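Local coordinates for myosin-I heavy chain (Dictyostelium discoideum, PDB 5EJY), which is an actin-based motor with ATPase activity that acts early in phagocytosis and in adhesion, represented here by its first MyTH4-FERM tail domain, at residues Tyr85-Leu96 against Arg183-Glu193; Leu421-Leu429 against Ile438-Glu448. One frame throughout, in Å; residues are numbered along the deposited sequence.

Interaction 1 (Tyr85-Leu96 against Arg183-Glu193); sequences YSPVKFILTKGL and RKQVPSVTELE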
loop_
_atom_site.group_PDB
_atom_site.type_symbol
_atom_site.label_atom_id
_atom_site.label_comp_id
_atom_site.label_asym_id
_atom_site.label_seq_id
_atom_site.Cartn_x
_atom_site.Cartn_y
_atom_site.Cartn_z
ATOM N N TYR A 85 -13.972 16.438 9.315
ATOM C CA TYR A 85 -12.524 16.353 9.149
ATOM C C TYR A 85 -11.936 17.378 8.192
ATOM O O TYR A 85 -10.715 17.485 8.075
ATOM C CB TYR A 85 -12.114 14.937 8.737
ATOM C CG TYR A 85 -12.247 13.965 9.874
ATOM C CD1 TYR A 85 -11.396 14.037 10.966
ATOM C CD2 TYR A 85 -13.238 12.992 9.875
ATOM C CE1 TYR A 85 -11.520 13.162 12.031
ATOM C CE2 TYR A 85 -13.369 12.109 10.929
ATOM C CZ TYR A 85 -12.509 12.198 12.001
ATOM O OH TYR A 85 -12.626 11.321 13.045
ATOM N N SER A 86 -12.794 18.136 7.514
ATOM C CA SER A 86 -12.318 19.123 6.552
ATOM C C SER A 86 -11.276 20.110 7.109
ATOM O O SER A 86 -10.278 20.389 6.438
ATOM C CB SER A 86 -13.485 19.857 5.867
ATOM O OG SER A 86 -14.255 20.596 6.796
ATOM N N PRO A 87 -11.487 20.642 8.326
ATOM C CA PRO A 87 -10.422 21.519 8.835
ATOM C C PRO A 87 -9.118 20.759 9.085
ATOM O O PRO A 87 -8.040 21.336 8.933
ATOM C CB PRO A 87 -10.995 22.049 10.159
ATOM C CG PRO A 87 -12.022 21.031 10.564
ATOM C CD PRO A 87 -12.610 20.524 9.273
ATOM N N VAL A 88 -9.221 19.488 9.469
ATOM C CA VAL A 88 -8.044 18.641 9.669
ATOM C C VAL A 88 -7.289 18.413 8.351
ATOM O O VAL A 88 -6.062 18.547 8.287
ATOM C CB VAL A 88 -8.418 17.288 10.318
ATOM C CG1 VAL A 88 -7.202 16.384 10.428
ATOM C CG2 VAL A 88 -9.029 17.514 11.687
ATOM N N LYS A 89 -8.030 18.090 7.297
ATOM C CA LYS A 89 -7.449 17.893 5.975
ATOM C C LYS A 89 -6.701 19.138 5.510
ATOM O O LYS A 89 -5.624 19.055 4.917
ATOM C CB LYS A 89 -8.550 17.548 4.965
ATOM C CG LYS A 89 -9.196 16.187 5.173
ATOM C CD LYS A 89 -8.219 15.062 4.887
ATOM C CE LYS A 89 -8.902 13.698 4.913
ATOM N NZ LYS A 89 -9.650 13.376 3.669
ATOM N N PHE A 90 -7.278 20.302 5.772
ATOM C CA PHE A 90 -6.631 21.542 5.379
ATOM C C PHE A 90 -5.259 21.672 6.054
ATOM O O PHE A 90 -4.232 21.896 5.398
ATOM C CB PHE A 90 -7.522 22.734 5.734
ATOM C CG PHE A 90 -6.926 24.059 5.362
ATOM C CD1 PHE A 90 -7.167 24.618 4.121
ATOM C CD2 PHE A 90 -6.121 24.744 6.256
ATOM C CE1 PHE A 90 -6.616 25.840 3.774
ATOM C CE2 PHE A 90 -5.561 25.966 5.913
ATOM C CZ PHE A 90 -5.814 26.518 4.677
ATOM N N ILE A 91 -5.260 21.537 7.373
ATOM C CA ILE A 91 -4.040 21.607 8.168
ATOM C C ILE A 91 -2.960 20.632 7.698
ATOM O O ILE A 91 -1.816 21.026 7.478
ATOM C CB ILE A 91 -4.343 21.333 9.656
ATOM C CG1 ILE A 91 -5.287 22.409 10.199
ATOM C CG2 ILE A 91 -3.050 21.308 10.472
ATOM C CD1 ILE A 91 -5.769 22.152 11.584
ATOM N N LEU A 92 -3.329 19.359 7.563
ATOM C CA LEU A 92 -2.370 18.314 7.231
ATOM C C LEU A 92 -1.871 18.426 5.794
ATOM O O LEU A 92 -0.726 18.086 5.505
ATOM C CB LEU A 92 -2.984 16.932 7.458
ATOM C CG LEU A 92 -3.427 16.625 8.881
ATOM C CD1 LEU A 92 -3.963 15.184 8.942
ATOM C CD2 LEU A 92 -2.273 16.844 9.844
ATOM N N THR A 93 -2.728 18.891 4.893
ATOM C CA THR A 93 -2.314 19.056 3.496
ATOM C C THR A 93 -1.257 20.146 3.406
ATOM O O THR A 93 -0.232 19.986 2.733
ATOM C CB THR A 93 -3.509 19.400 2.575
ATOM O OG1 THR A 93 -4.520 18.389 2.714
ATOM C CG2 THR A 93 -3.072 19.443 1.115
ATOM N N LYS A 94 -1.474 21.250 4.116
ATOM C CA LYS A 94 -0.487 22.328 4.073
ATOM C C LYS A 94 0.838 21.868 4.697
ATOM O O LYS A 94 1.909 22.069 4.129
ATOM C CB LYS A 94 -1.018 23.585 4.768
ATOM C CG LYS A 94 -2.174 24.271 4.034
ATOM C CD LYS A 94 -1.703 25.019 2.787
ATOM C CE LYS A 94 -2.891 25.605 2.019
ATOM N NZ LYS A 94 -2.444 26.343 0.808
ATOM N N GLY A 95 0.764 21.231 5.861
ATOM C CA GLY A 95 1.979 20.830 6.563
ATOM C C GLY A 95 2.761 19.732 5.861
ATOM O O GLY A 95 4.001 19.731 5.864
ATOM N N LEU A 96 2.049 18.777 5.264
ATOM C CA LEU A 96 2.730 17.676 4.584
ATOM C C LEU A 96 3.506 18.204 3.371
ATOM O O LEU A 96 4.647 17.804 3.131
ATOM C CB LEU A 96 1.737 16.577 4.165
ATOM C CG LEU A 96 2.366 15.362 3.464
ATOM C CD1 LEU A 96 3.406 14.676 4.378
ATOM C CD2 LEU A 96 1.297 14.343 3.007
ATOM N N ARG A 183 5.681 9.360 4.935
ATOM C CA ARG A 183 4.562 8.983 4.079
ATOM C C ARG A 183 4.354 10.015 2.979
ATOM O O ARG A 183 4.991 11.083 2.957
ATOM C CB ARG A 183 3.277 8.829 4.900
ATOM C CG ARG A 183 2.696 10.139 5.408
ATOM C CD ARG A 183 1.508 9.867 6.332
ATOM N NE ARG A 183 0.450 9.148 5.620
ATOM C CZ ARG A 183 -0.618 8.615 6.201
ATOM N NH1 ARG A 183 -0.760 8.680 7.530
ATOM N NH2 ARG A 183 -1.538 7.994 5.454
ATOM N N LYS A 184 3.433 9.713 2.077
ATOM C CA LYS A 184 3.267 10.524 0.884
ATOM C C LYS A 184 1.915 11.197 0.786
ATOM O O LYS A 184 1.724 12.069 -0.061
ATOM C CB LYS A 184 3.482 9.655 -0.358
ATOM C CG LYS A 184 4.856 9.003 -0.400
ATOM C CD LYS A 184 5.068 8.253 -1.698
ATOM C CE LYS A 184 6.458 7.633 -1.752
ATOM N NZ LYS A 184 6.660 6.949 -3.063
ATOM N N GLN A 185 0.967 10.796 1.632
ATOM C CA GLN A 185 -0.384 11.316 1.504
ATOM C C GLN A 185 -0.954 11.734 2.855
ATOM O O GLN A 185 -0.522 11.248 3.898
ATOM C CB GLN A 185 -1.313 10.265 0.861
ATOM C CG GLN A 185 -0.773 9.621 -0.433
ATOM C CD GLN A 185 -0.483 10.646 -1.543
ATOM O OE1 GLN A 185 -1.107 11.707 -1.601
ATOM N NE2 GLN A 185 0.465 10.322 -2.432
ATOM N N VAL A 186 -1.943 12.620 2.812
ATOM C CA VAL A 186 -2.740 12.970 3.975
ATOM C C VAL A 186 -3.721 11.831 4.296
ATOM O O VAL A 186 -4.340 11.266 3.388
ATOM C CB VAL A 186 -3.527 14.272 3.699
ATOM C CG1 VAL A 186 -4.578 14.529 4.783
ATOM C CG2 VAL A 186 -2.556 15.457 3.557
ATOM N N PRO A 187 -3.855 11.483 5.584
ATOM C CA PRO A 187 -4.798 10.433 5.996
ATOM C C PRO A 187 -6.203 10.582 5.399
ATOM O O PRO A 187 -6.753 11.690 5.353
ATOM C CB PRO A 187 -4.861 10.616 7.513
ATOM C CG PRO A 187 -3.504 11.072 7.863
ATOM C CD PRO A 187 -3.024 11.939 6.720
ATOM N N SER A 188 -6.764 9.469 4.940
ATOM C CA SER A 188 -8.166 9.415 4.524
ATOM C C SER A 188 -9.065 9.558 5.744
ATOM O O SER A 188 -8.605 9.436 6.880
ATOM C CB SER A 188 -8.469 8.065 3.872
ATOM O OG SER A 188 -8.239 7.009 4.781
ATOM N N VAL A 189 -10.355 9.779 5.516
ATOM C CA VAL A 189 -11.304 9.819 6.629
ATOM C C VAL A 189 -11.305 8.531 7.462
ATOM O O VAL A 189 -11.419 8.569 8.687
ATOM C CB VAL A 189 -12.739 10.109 6.147
ATOM C CG1 VAL A 189 -13.730 9.942 7.310
ATOM C CG2 VAL A 189 -12.819 11.501 5.559
ATOM N N THR A 190 -11.183 7.385 6.806
ATOM C CA THR A 190 -11.196 6.123 7.541
ATOM C C THR A 190 -10.018 6.036 8.509
ATOM O O THR A 190 -10.157 5.569 9.644
ATOM C CB THR A 190 -11.165 4.915 6.603
ATOM O OG1 THR A 190 -12.239 5.022 5.669
ATOM C CG2 THR A 190 -11.334 3.636 7.402
ATOM N N GLU A 191 -8.853 6.484 8.059
ATOM C CA GLU A 191 -7.678 6.471 8.920
ATOM C C GLU A 191 -7.816 7.465 10.078
ATOM O O GLU A 191 -7.479 7.149 11.223
ATOM C CB GLU A 191 -6.414 6.758 8.093
ATOM C CG GLU A 191 -5.123 6.770 8.913
ATOM C CD GLU A 191 -3.910 7.191 8.089
ATOM O OE1 GLU A 191 -4.017 7.297 6.838
ATOM O OE2 GLU A 191 -2.838 7.408 8.685
ATOM N N LEU A 192 -8.307 8.665 9.782
ATOM C CA LEU A 192 -8.488 9.685 10.818
ATOM C C LEU A 192 -9.447 9.220 11.904
ATOM O O LEU A 192 -9.241 9.499 13.086
ATOM C CB LEU A 192 -8.980 11.009 10.212
ATOM C CG LEU A 192 -7.970 11.763 9.343
ATOM C CD1 LEU A 192 -8.650 12.885 8.597
ATOM C CD2 LEU A 192 -6.833 12.307 10.206
ATOM N N GLU A 193 -10.496 8.508 11.505
ATOM C CA GLU A 193 -11.438 7.946 12.477
ATOM C C GLU A 193 -10.747 7.009 13.462
ATOM O O GLU A 193 -10.957 7.106 14.671
ATOM C CB GLU A 193 -12.607 7.259 11.760
ATOM C CG GLU A 193 -13.520 8.258 11.064
ATOM C CD GLU A 193 -14.606 7.612 10.219
ATOM O OE1 GLU A 193 -14.343 6.559 9.593
ATOM O OE2 GLU A 193 -15.725 8.171 10.175
#
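Leu-192 of helix 189-196 packs on helix 81-97 within the helical MyTH4 domain, a knob in the hole formed by Tyr-85, Val-88, Lys-89 and Leu-92. The two helix segments cross at 101°. Leu-192 and Tyr-85 run antiparallel, and CB of the leucine lies over one ring face in a CH-pi contact, 4.0 Å from the ring centroid. Val-88 CG1 meets Leu-192 CD2 tip to tip. Glu-193 touches the tyrosine through its CG, which comes in obliquely to 3.8 Å from Tyr-85 OH. Replacing Tyr-85 by an alanine would probably leave one flank of Leu-192 uncovered and take the ring's packing from Val-189 and Glu-193. Lys-89, its chain bent at chi2 and chi4, sweeps its methylenes past Val-186 CG1 and Leu-192 CD1, while its NZ forms a salt bridge with Glu-272 of helix 264-277. Before the knob, Val-186 splits its branches: CG1 packs on Leu-92 CB, CG2 on Thr-93. Leu-96 sets CD2 against the backbone, 3.4 Å from Gln-185 C. Behind this surface Arg-183 grips Glu-191 end-on in a salt bridge, Arg-183 NH1 lying 2.7 Å from Glu-191 OE2 and using the syn lone pair of OE2.

Interaction 2 (Leu421-Leu429 against Ile438-Glu448); sequences LPYPKNFVL and IYDPATSKMLE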
loop_
_atom_site.group_PDB
_atom_site.type_symbol
_atom_site.label_atom_id
_atom_site.label_comp_id
_atom_site.label_asym_id
_atom_site.label_seq_id
_atom_site.Cartn_x
_atom_site.Cartn_y
_atom_site.Cartn_z
ATOM N N LEU A 421 13.699 -3.658 -34.023
ATOM C CA LEU A 421 13.716 -4.862 -33.207
ATOM C C LEU A 421 12.751 -5.883 -33.792
ATOM O O LEU A 421 11.701 -5.521 -34.305
ATOM C CB LEU A 421 13.330 -4.540 -31.764
ATOM C CG LEU A 421 14.314 -3.639 -31.029
ATOM C CD1 LEU A 421 13.797 -3.302 -29.629
ATOM C CD2 LEU A 421 15.670 -4.309 -30.951
ATOM N N PRO A 422 13.094 -7.173 -33.684
ATOM C CA PRO A 422 12.351 -8.278 -34.305
ATOM C C PRO A 422 11.052 -8.682 -33.629
ATOM O O PRO A 422 10.237 -9.323 -34.286
ATOM C CB PRO A 422 13.333 -9.445 -34.222
ATOM C CG PRO A 422 14.215 -9.121 -33.086
ATOM C CD PRO A 422 14.345 -7.627 -33.056
ATOM N N TYR A 423 10.864 -8.346 -32.356
ATOM C CA TYR A 423 9.704 -8.835 -31.606
ATOM C C TYR A 423 8.406 -8.200 -32.061
ATOM O O TYR A 423 8.405 -7.087 -32.575
ATOM C CB TYR A 423 9.904 -8.575 -30.111
ATOM C CG TYR A 423 11.349 -8.675 -29.726
ATOM C CD1 TYR A 423 11.994 -9.902 -29.715
ATOM C CD2 TYR A 423 12.086 -7.539 -29.425
ATOM C CE1 TYR A 423 13.323 -9.998 -29.380
ATOM C CE2 TYR A 423 13.419 -7.626 -29.093
ATOM C CZ TYR A 423 14.032 -8.856 -29.078
ATOM O OH TYR A 423 15.360 -8.943 -28.751
ATOM N N PRO A 424 7.290 -8.915 -31.868
ATOM C CA PRO A 424 5.942 -8.377 -32.056
ATOM C C PRO A 424 5.709 -7.189 -31.130
ATOM O O PRO A 424 6.361 -7.093 -30.081
ATOM C CB PRO A 424 5.042 -9.547 -31.653
ATOM C CG PRO A 424 5.890 -10.761 -31.864
ATOM C CD PRO A 424 7.270 -10.335 -31.486
ATOM N N LYS A 425 4.790 -6.308 -31.512
ATOM C CA LYS A 425 4.529 -5.079 -30.774
ATOM C C LYS A 425 4.081 -5.375 -29.354
ATOM O O LYS A 425 4.450 -4.667 -28.415
ATOM C CB LYS A 425 3.445 -4.248 -31.462
ATOM C CG LYS A 425 2.716 -3.314 -30.501
ATOM C CD LYS A 425 1.607 -2.515 -31.167
ATOM C CE LYS A 425 0.836 -1.712 -30.124
ATOM N NZ LYS A 425 -0.299 -0.950 -30.715
ATOM N N ASN A 426 3.254 -6.403 -29.212
ATOM C CA ASN A 426 2.762 -6.809 -27.905
ATOM C C ASN A 426 3.472 -8.071 -27.464
ATOM O O ASN A 426 3.513 -9.060 -28.193
ATOM C CB ASN A 426 1.248 -7.025 -27.935
ATOM C CG ASN A 426 0.499 -5.807 -28.434
ATOM O OD1 ASN A 426 0.182 -4.895 -27.666
ATOM N ND2 ASN A 426 0.214 -5.784 -29.729
ATOM N N PHE A 427 4.053 -8.032 -26.271
ATOM C CA PHE A 427 4.763 -9.185 -25.761
ATOM C C PHE A 427 4.642 -9.217 -24.234
ATOM O O PHE A 427 4.055 -8.319 -23.624
ATOM C CB PHE A 427 6.235 -9.130 -26.178
ATOM C CG PHE A 427 6.947 -7.872 -25.739
ATOM C CD1 PHE A 427 6.822 -6.699 -26.467
ATOM C CD2 PHE A 427 7.733 -7.863 -24.596
ATOM C CE1 PHE A 427 7.471 -5.537 -26.065
ATOM C CE2 PHE A 427 8.383 -6.711 -24.179
ATOM C CZ PHE A 427 8.254 -5.538 -24.918
ATOM N N VAL A 428 5.202 -10.255 -23.637
ATOM C CA VAL A 428 5.187 -10.404 -22.182
ATOM C C VAL A 428 6.643 -10.469 -21.764
ATOM O O VAL A 428 7.460 -11.105 -22.436
ATOM C CB VAL A 428 4.459 -11.698 -21.781
ATOM C CG1 VAL A 428 4.762 -12.082 -20.323
ATOM C CG2 VAL A 428 2.951 -11.560 -22.006
ATOM N N LEU A 429 6.997 -9.764 -20.701
ATOM C CA LEU A 429 8.278 -10.020 -20.062
ATOM C C LEU A 429 8.029 -11.009 -18.934
ATOM O O LEU A 429 7.214 -10.761 -18.040
ATOM C CB LEU A 429 8.917 -8.739 -19.534
ATOM C CG LEU A 429 9.403 -7.768 -20.612
ATOM C CD1 LEU A 429 10.130 -6.572 -20.004
ATOM C CD2 LEU A 429 10.324 -8.504 -21.596
ATOM N N ILE A 438 11.628 -12.566 -23.044
ATOM C CA ILE A 438 10.632 -12.015 -23.938
ATOM C C ILE A 438 9.801 -13.165 -24.464
ATOM O O ILE A 438 10.325 -14.097 -25.088
ATOM C CB ILE A 438 11.292 -11.250 -25.120
ATOM C CG1 ILE A 438 12.152 -10.097 -24.582
ATOM C CG2 ILE A 438 10.223 -10.728 -26.061
ATOM C CD1 ILE A 438 13.102 -9.454 -25.620
ATOM N N TYR A 439 8.497 -13.078 -24.233
ATOM C CA TYR A 439 7.585 -14.163 -24.518
ATOM C C TYR A 439 6.461 -13.658 -25.396
ATOM O O TYR A 439 5.959 -12.549 -25.206
ATOM C CB TYR A 439 7.027 -14.698 -23.202
ATOM C CG TYR A 439 5.968 -15.762 -23.320
ATOM C CD1 TYR A 439 6.316 -17.098 -23.461
ATOM C CD2 TYR A 439 4.621 -15.440 -23.244
ATOM C CE1 TYR A 439 5.355 -18.081 -23.543
ATOM C CE2 TYR A 439 3.652 -16.414 -23.319
ATOM C CZ TYR A 439 4.025 -17.736 -23.470
ATOM O OH TYR A 439 3.064 -18.720 -23.554
ATOM N N ASP A 440 6.067 -14.465 -26.372
ATOM C CA ASP A 440 4.986 -14.069 -27.261
ATOM C C ASP A 440 3.723 -14.827 -26.903
ATOM O O ASP A 440 3.623 -16.029 -27.160
ATOM C CB ASP A 440 5.356 -14.349 -28.720
ATOM C CG ASP A 440 4.318 -13.833 -29.686
ATOM O OD1 ASP A 440 3.233 -13.416 -29.234
ATOM O OD2 ASP A 440 4.588 -13.840 -30.906
ATOM N N PRO A 441 2.738 -14.124 -26.327
ATOM C CA PRO A 441 1.509 -14.786 -25.871
ATOM C C PRO A 441 0.648 -15.277 -27.039
ATOM O O PRO A 441 -0.207 -16.139 -26.850
ATOM C CB PRO A 441 0.794 -13.685 -25.070
ATOM C CG PRO A 441 1.316 -12.411 -25.625
ATOM C CD PRO A 441 2.741 -12.681 -26.027
ATOM N N ALA A 442 0.890 -14.749 -28.237
ATOM C CA ALA A 442 0.128 -15.156 -29.418
ATOM C C ALA A 442 0.515 -16.549 -29.901
ATOM O O ALA A 442 -0.311 -17.264 -30.461
ATOM C CB ALA A 442 0.292 -14.140 -30.548
ATOM N N THR A 443 1.773 -16.928 -29.683
ATOM C CA THR A 443 2.285 -18.220 -30.143
ATOM C C THR A 443 2.718 -19.122 -28.996
ATOM O O THR A 443 3.154 -20.255 -29.214
ATOM C CB THR A 443 3.512 -18.029 -31.032
ATOM O OG1 THR A 443 4.540 -17.374 -30.275
ATOM C CG2 THR A 443 3.158 -17.196 -32.263
ATOM N N SER A 444 2.622 -18.604 -27.776
ATOM C CA SER A 444 3.088 -19.312 -26.592
ATOM C C SER A 444 4.552 -19.731 -26.669
ATOM O O SER A 444 4.906 -20.828 -26.234
ATOM C CB SER A 444 2.210 -20.537 -26.316
ATOM O OG SER A 444 0.858 -20.151 -26.193
ATOM N N LYS A 445 5.403 -18.857 -27.197
ATOM C CA LYS A 445 6.820 -19.173 -27.311
ATOM C C LYS A 445 7.716 -18.077 -26.758
ATOM O O LYS A 445 7.446 -16.887 -26.938
ATOM C CB LYS A 445 7.183 -19.432 -28.782
ATOM C CG LYS A 445 6.430 -20.594 -29.390
ATOM C CD LYS A 445 6.867 -20.862 -30.811
ATOM C CE LYS A 445 6.142 -22.066 -31.389
ATOM N NZ LYS A 445 6.660 -22.394 -32.747
ATOM N N MET A 446 8.788 -18.493 -26.095
ATOM C CA MET A 446 9.854 -17.597 -25.680
ATOM C C MET A 446 10.652 -17.171 -26.901
ATOM O O MET A 446 10.949 -17.992 -27.777
ATOM C CB MET A 446 10.796 -18.300 -24.705
ATOM C CG MET A 446 10.167 -18.658 -23.368
ATOM S SD MET A 446 9.842 -17.181 -22.380
ATOM C CE MET A 446 9.035 -17.900 -20.938
ATOM N N LEU A 447 11.014 -15.895 -26.950
ATOM C CA LEU A 447 11.709 -15.349 -28.118
ATOM C C LEU A 447 13.166 -15.033 -27.827
ATOM O O LEU A 447 14.020 -15.162 -28.705
ATOM C CB LEU A 447 10.998 -14.097 -28.623
ATOM C CG LEU A 447 9.567 -14.286 -29.111
ATOM C CD1 LEU A 447 9.027 -12.956 -29.591
ATOM C CD2 LEU A 447 9.494 -15.341 -30.218
ATOM N N GLU A 448 13.452 -14.627 -26.592
ATOM C CA GLU A 448 14.795 -14.206 -26.225
ATOM C C GLU A 448 14.943 -14.184 -24.722
ATOM O O GLU A 448 13.983 -13.899 -24.011
ATOM C CB GLU A 448 15.070 -12.806 -26.789
ATOM C CG GLU A 448 16.494 -12.325 -26.607
ATOM C CD GLU A 448 16.867 -11.233 -27.605
ATOM O OE1 GLU A 448 16.274 -11.205 -28.710
ATOM O OE2 GLU A 448 17.744 -10.401 -27.278
HETATM O O HOH W 1 2.096 -11.054 -29.484
#
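Among the apolar contacts, Ile-438 stands roughly perpendicular to Tyr-423, the isoleucine CD1 lying over one face of the ring, 3.9 Å from its centroid. Pro-422 CG covers the opposite face, so the ring is sandwiched between aliphatic groups. Ile-438 CG2 turns to Phe-427 CD2, and its CG1 lies beside Leu-429 CD2. Leu-447 CD1 meets CD of the Pro-424 ring at 3.7 Å. On the other face of the sheet, Val-428 sets CB at the edge of the Tyr-439 ring and CG2 against Pro-441 CG.

Two polar side-chain contacts add to this. Glu-448 OE1 lies at the Tyr-423 ring edge, where its hydrogen bond from Tyr-423 OH is modelled at 2.4 Å, so short that the exact length is doubtful. Asp-440 CG lies trans to the main-chain nitrogen (chi1 -175°), which carries the carboxylate back toward the other segment, where OD1 shares a water with Asn-426 O. That same OD1 accepts from Ala-442 N, forming an Asx turn.

In the backbone, Val-428 N donates to Tyr-439 O and Tyr-439 N to Val-428 O, each at 2.9 Å; Leu-429 and Ile-438 follow as a non-hydrogen-bonded pair. Leu-447 and Glu-448 together face Ile-438 in a classic beta bulge. These three strands form an antiparallel meander, consistent with the PTB/PH-like F3 lobe of a FERM domain, whose two sheets are completed by C-terminal helix 484-499.

In the fold
The two interactions illustrate how one tail fragment uses different chemistry in different places. Their centres are about 45 Å apart, on opposite sides of the chain's centre, and they share no secondary-structure element. Interaction 1 is partly buried and rests on apolar side chains that pack a helix and a loop, distant in sequence, against another helix; no hydrogen bond crosses it, and Lys-89 and Arg-183 reach acidic residues of helix 264-277, which ties the MyTH4 domain to the FERM region. Interaction 2 is more buried overall yet lies farther from the chain's centre. It joins near neighbours in sequence through backbone pairing, with apolar packing running across the hairpin and the following strand.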